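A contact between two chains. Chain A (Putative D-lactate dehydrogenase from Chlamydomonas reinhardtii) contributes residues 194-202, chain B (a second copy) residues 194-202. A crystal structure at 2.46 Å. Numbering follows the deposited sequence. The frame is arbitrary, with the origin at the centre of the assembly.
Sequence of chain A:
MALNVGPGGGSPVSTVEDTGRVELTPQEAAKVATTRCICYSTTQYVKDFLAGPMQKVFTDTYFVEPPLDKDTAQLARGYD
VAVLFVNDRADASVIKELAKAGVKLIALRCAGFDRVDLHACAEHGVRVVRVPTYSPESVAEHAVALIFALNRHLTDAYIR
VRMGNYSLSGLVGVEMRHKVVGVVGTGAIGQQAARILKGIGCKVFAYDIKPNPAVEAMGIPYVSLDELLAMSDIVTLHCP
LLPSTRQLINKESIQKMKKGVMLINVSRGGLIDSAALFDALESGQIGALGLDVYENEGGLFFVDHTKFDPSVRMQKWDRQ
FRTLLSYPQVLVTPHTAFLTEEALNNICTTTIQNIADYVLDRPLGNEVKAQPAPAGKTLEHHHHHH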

# COMPACT_ATOMS: atom_id res chain seq x y z
N ALA A 194 24.64 -14.56 16.11
CA ALA A 194 26.00 -14.13 16.46
C ALA A 194 27.01 -14.38 15.33
O ALA A 194 27.77 -13.48 14.99
CB ALA A 194 26.45 -14.82 17.70
N ARG A 195 26.99 -15.58 14.73
CA ARG A 195 27.90 -15.88 13.62
C ARG A 195 27.70 -14.90 12.47
O ARG A 195 28.66 -14.30 11.99
CB ARG A 195 27.71 -17.31 13.10
CG ARG A 195 28.62 -17.63 11.90
CD ARG A 195 28.34 -18.99 11.25
NE ARG A 195 26.96 -19.10 10.75
CZ ARG A 195 26.52 -18.52 9.63
NH1 ARG A 195 25.25 -18.66 9.25
NH2 ARG A 195 27.34 -17.77 8.90
N ILE A 196 26.45 -14.74 12.02
CA ILE A 196 26.12 -13.85 10.90
C ILE A 196 26.48 -12.38 11.19
O ILE A 196 27.08 -11.68 10.34
CB ILE A 196 24.60 -13.91 10.55
CG1 ILE A 196 24.19 -15.29 10.02
CG2 ILE A 196 24.27 -12.89 9.50
CD1 ILE A 196 22.64 -15.56 10.13
N LEU A 197 26.11 -11.91 12.37
CA LEU A 197 26.30 -10.49 12.67
C LEU A 197 27.80 -10.15 12.85
O LEU A 197 28.24 -9.07 12.44
CB LEU A 197 25.46 -10.09 13.90
CG LEU A 197 23.93 -9.95 13.61
CD1 LEU A 197 23.07 -10.07 14.86
CD2 LEU A 197 23.64 -8.63 12.91
N LYS A 198 28.58 -11.08 13.41
CA LYS A 198 30.05 -10.91 13.49
C LYS A 198 30.60 -10.88 12.07
O LYS A 198 31.49 -10.11 11.74
CB LYS A 198 30.68 -12.06 14.29
CG LYS A 198 32.18 -11.97 14.51
CD LYS A 198 32.47 -10.86 15.48
CE LYS A 198 33.88 -10.91 16.04
NZ LYS A 198 33.93 -10.03 17.25
N GLY A 199 30.04 -11.73 11.22
CA GLY A 199 30.48 -11.82 9.83
C GLY A 199 30.21 -10.55 9.07
O GLY A 199 30.95 -10.22 8.17
N ILE A 200 29.12 -9.85 9.40
CA ILE A 200 28.81 -8.57 8.73
C ILE A 200 29.83 -7.53 9.15
O ILE A 200 30.09 -6.57 8.44
CB ILE A 200 27.36 -8.12 9.04
CG1 ILE A 200 26.40 -9.05 8.30
CG2 ILE A 200 27.09 -6.63 8.67
CD1 ILE A 200 25.00 -8.99 8.80
N GLY A 201 30.50 -7.80 10.26
CA GLY A 201 31.48 -6.88 10.77
C GLY A 201 31.10 -6.18 12.05
O GLY A 201 31.88 -5.39 12.56
N CYS A 202 29.95 -6.50 12.63
CA CYS A 202 29.54 -5.86 13.87
C CYS A 202 30.41 -6.28 15.04
O CYS A 202 31.04 -7.34 15.03
CB CYS A 202 28.07 -6.19 14.17
SG CYS A 202 26.90 -5.70 12.86
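Chain B (194-202) ARILKGIGC

The same stretch of two copies packs against itself, the last turns of two helices lying nearly antiparallel. The chain B stretch is the last part of a helix that begins earlier in the chain, and its N-to-C direction runs at 165° to that of the chain A helix. The axes approach to 7.4 Å, a close packing that the lack of side chains at the centre allows. Gly199(B) lies directly on Gly199(A), with CA of one 3.5 Å from CA of the other, and the register runs outward from this point in opposite senses: CA of Ile200(B) is 5.0 Å from CA of Ile196(A), and CA of Ile196(B) is 4.9 Å from CA of Ile200(A).

At the centre each glycine is a hollow filled by the backbone of its partner. Gly199(B) CA makes a CA-H...O contact with Gly199(A) O at 3.4 Å, and Gly199(A) CA returns it to Gly199(B) O at 3.4 Å; both are close to straight, with angles at H of 172° and 165°. A CB on Gly199(B) would point toward chain A and stand 1.9 Å from Gly199(A) O, a clash, and the converse holds for Gly199(A) and Gly199(B) O. With no CB on either glycine, main chain meets main chain.

Beside the glycine pair the isoleucines form a small apolar cluster. Ile200(B) CG1 lies 4.1 Å from Ile200(A) CG1 and 4.4 Å from Ile196(A) CG2, while Ile196(B) CG2 reaches Ile200(A) CG1 at 4.4 Å. All four take chi1 m and chi2 t, so the two halves of the cluster match. Leu197(B) points away from chain A and takes no part.

The arginines reach from each helix to the C-terminal end of the other. Arg195(B) leaves its helix sideways, but its side chain, t at chi1 and chi2, turns at chi3 (p), and its end comes nearer chain A: NH2 donates a hydrogen bond to Ile200(A) O at 3.0 Å, the oxygen lying at the guanidinium edge near its plane. Arg195(A) NH2 does the same to Ile200(B) O, also at 3.0 Å and nearly linear at 176°.

Gly201(B) then leaves helical geometry with phi 109° in a Schellman motif, its N bonded to Lys198(B) O at 2.9 Å and Cys202(B) N to Leu197(B) O at 3.2 Å. Its bare CA lies 4.0 Å from Arg195(A) NH2; a CB there would come within 3.0 Å of that nitrogen.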

# COMPACT_ATOMS: atom_id res chain seq x y z
N ALA B 194 32.00 -8.30 -1.01
CA ALA B 194 32.64 -9.61 -0.87
C ALA B 194 32.87 -9.94 0.58
O ALA B 194 32.44 -10.98 1.05
CB ALA B 194 33.95 -9.68 -1.64
N ARG B 195 33.46 -9.01 1.33
CA ARG B 195 33.74 -9.27 2.74
C ARG B 195 32.46 -9.62 3.48
O ARG B 195 32.39 -10.66 4.14
CB ARG B 195 34.44 -8.08 3.42
CG ARG B 195 34.61 -8.31 4.92
CD ARG B 195 35.19 -7.13 5.62
NE ARG B 195 34.38 -5.93 5.41
CZ ARG B 195 33.24 -5.66 6.03
NH1 ARG B 195 32.61 -4.54 5.77
NH2 ARG B 195 32.71 -6.52 6.89
N ILE B 196 31.44 -8.77 3.35
CA ILE B 196 30.17 -9.00 4.03
C ILE B 196 29.54 -10.34 3.65
O ILE B 196 29.07 -11.08 4.52
CB ILE B 196 29.16 -7.89 3.71
CG1 ILE B 196 29.61 -6.58 4.34
CG2 ILE B 196 27.80 -8.25 4.25
CD1 ILE B 196 28.90 -5.38 3.74
N LEU B 197 29.55 -10.67 2.37
CA LEU B 197 28.90 -11.87 1.91
C LEU B 197 29.62 -13.13 2.42
O LEU B 197 28.96 -14.06 2.88
CB LEU B 197 28.79 -11.86 0.39
CG LEU B 197 27.68 -10.86 -0.00
CD1 LEU B 197 27.77 -10.34 -1.45
CD2 LEU B 197 26.30 -11.46 0.29
N LYS B 198 30.95 -13.11 2.44
CA LYS B 198 31.72 -14.21 3.03
C LYS B 198 31.40 -14.34 4.52
O LYS B 198 31.18 -15.44 5.01
CB LYS B 198 33.22 -13.98 2.83
CG LYS B 198 34.11 -14.98 3.43
CD LYS B 198 35.53 -14.39 3.49
CE LYS B 198 36.48 -15.19 4.39
NZ LYS B 198 36.49 -16.64 4.00
N GLY B 199 31.30 -13.21 5.22
CA GLY B 199 31.02 -13.25 6.65
C GLY B 199 29.64 -13.85 6.89
O GLY B 199 29.42 -14.47 7.92
N ILE B 200 28.70 -13.62 5.97
CA ILE B 200 27.35 -14.18 6.10
C ILE B 200 27.36 -15.66 5.91
O ILE B 200 26.45 -16.35 6.36
CB ILE B 200 26.39 -13.53 5.10
CG1 ILE B 200 26.08 -12.10 5.57
CG2 ILE B 200 25.10 -14.31 5.01
CD1 ILE B 200 25.52 -11.23 4.50
N GLY B 201 28.43 -16.18 5.29
CA GLY B 201 28.54 -17.61 5.08
C GLY B 201 28.38 -18.08 3.64
O GLY B 201 28.33 -19.27 3.39
N CYS B 202 28.24 -17.16 2.70
CA CYS B 202 28.09 -17.53 1.30
C CYS B 202 29.38 -18.04 0.67
O CYS B 202 30.46 -17.75 1.13
CB CYS B 202 27.58 -16.33 0.50
SG CYS B 202 26.04 -15.72 1.20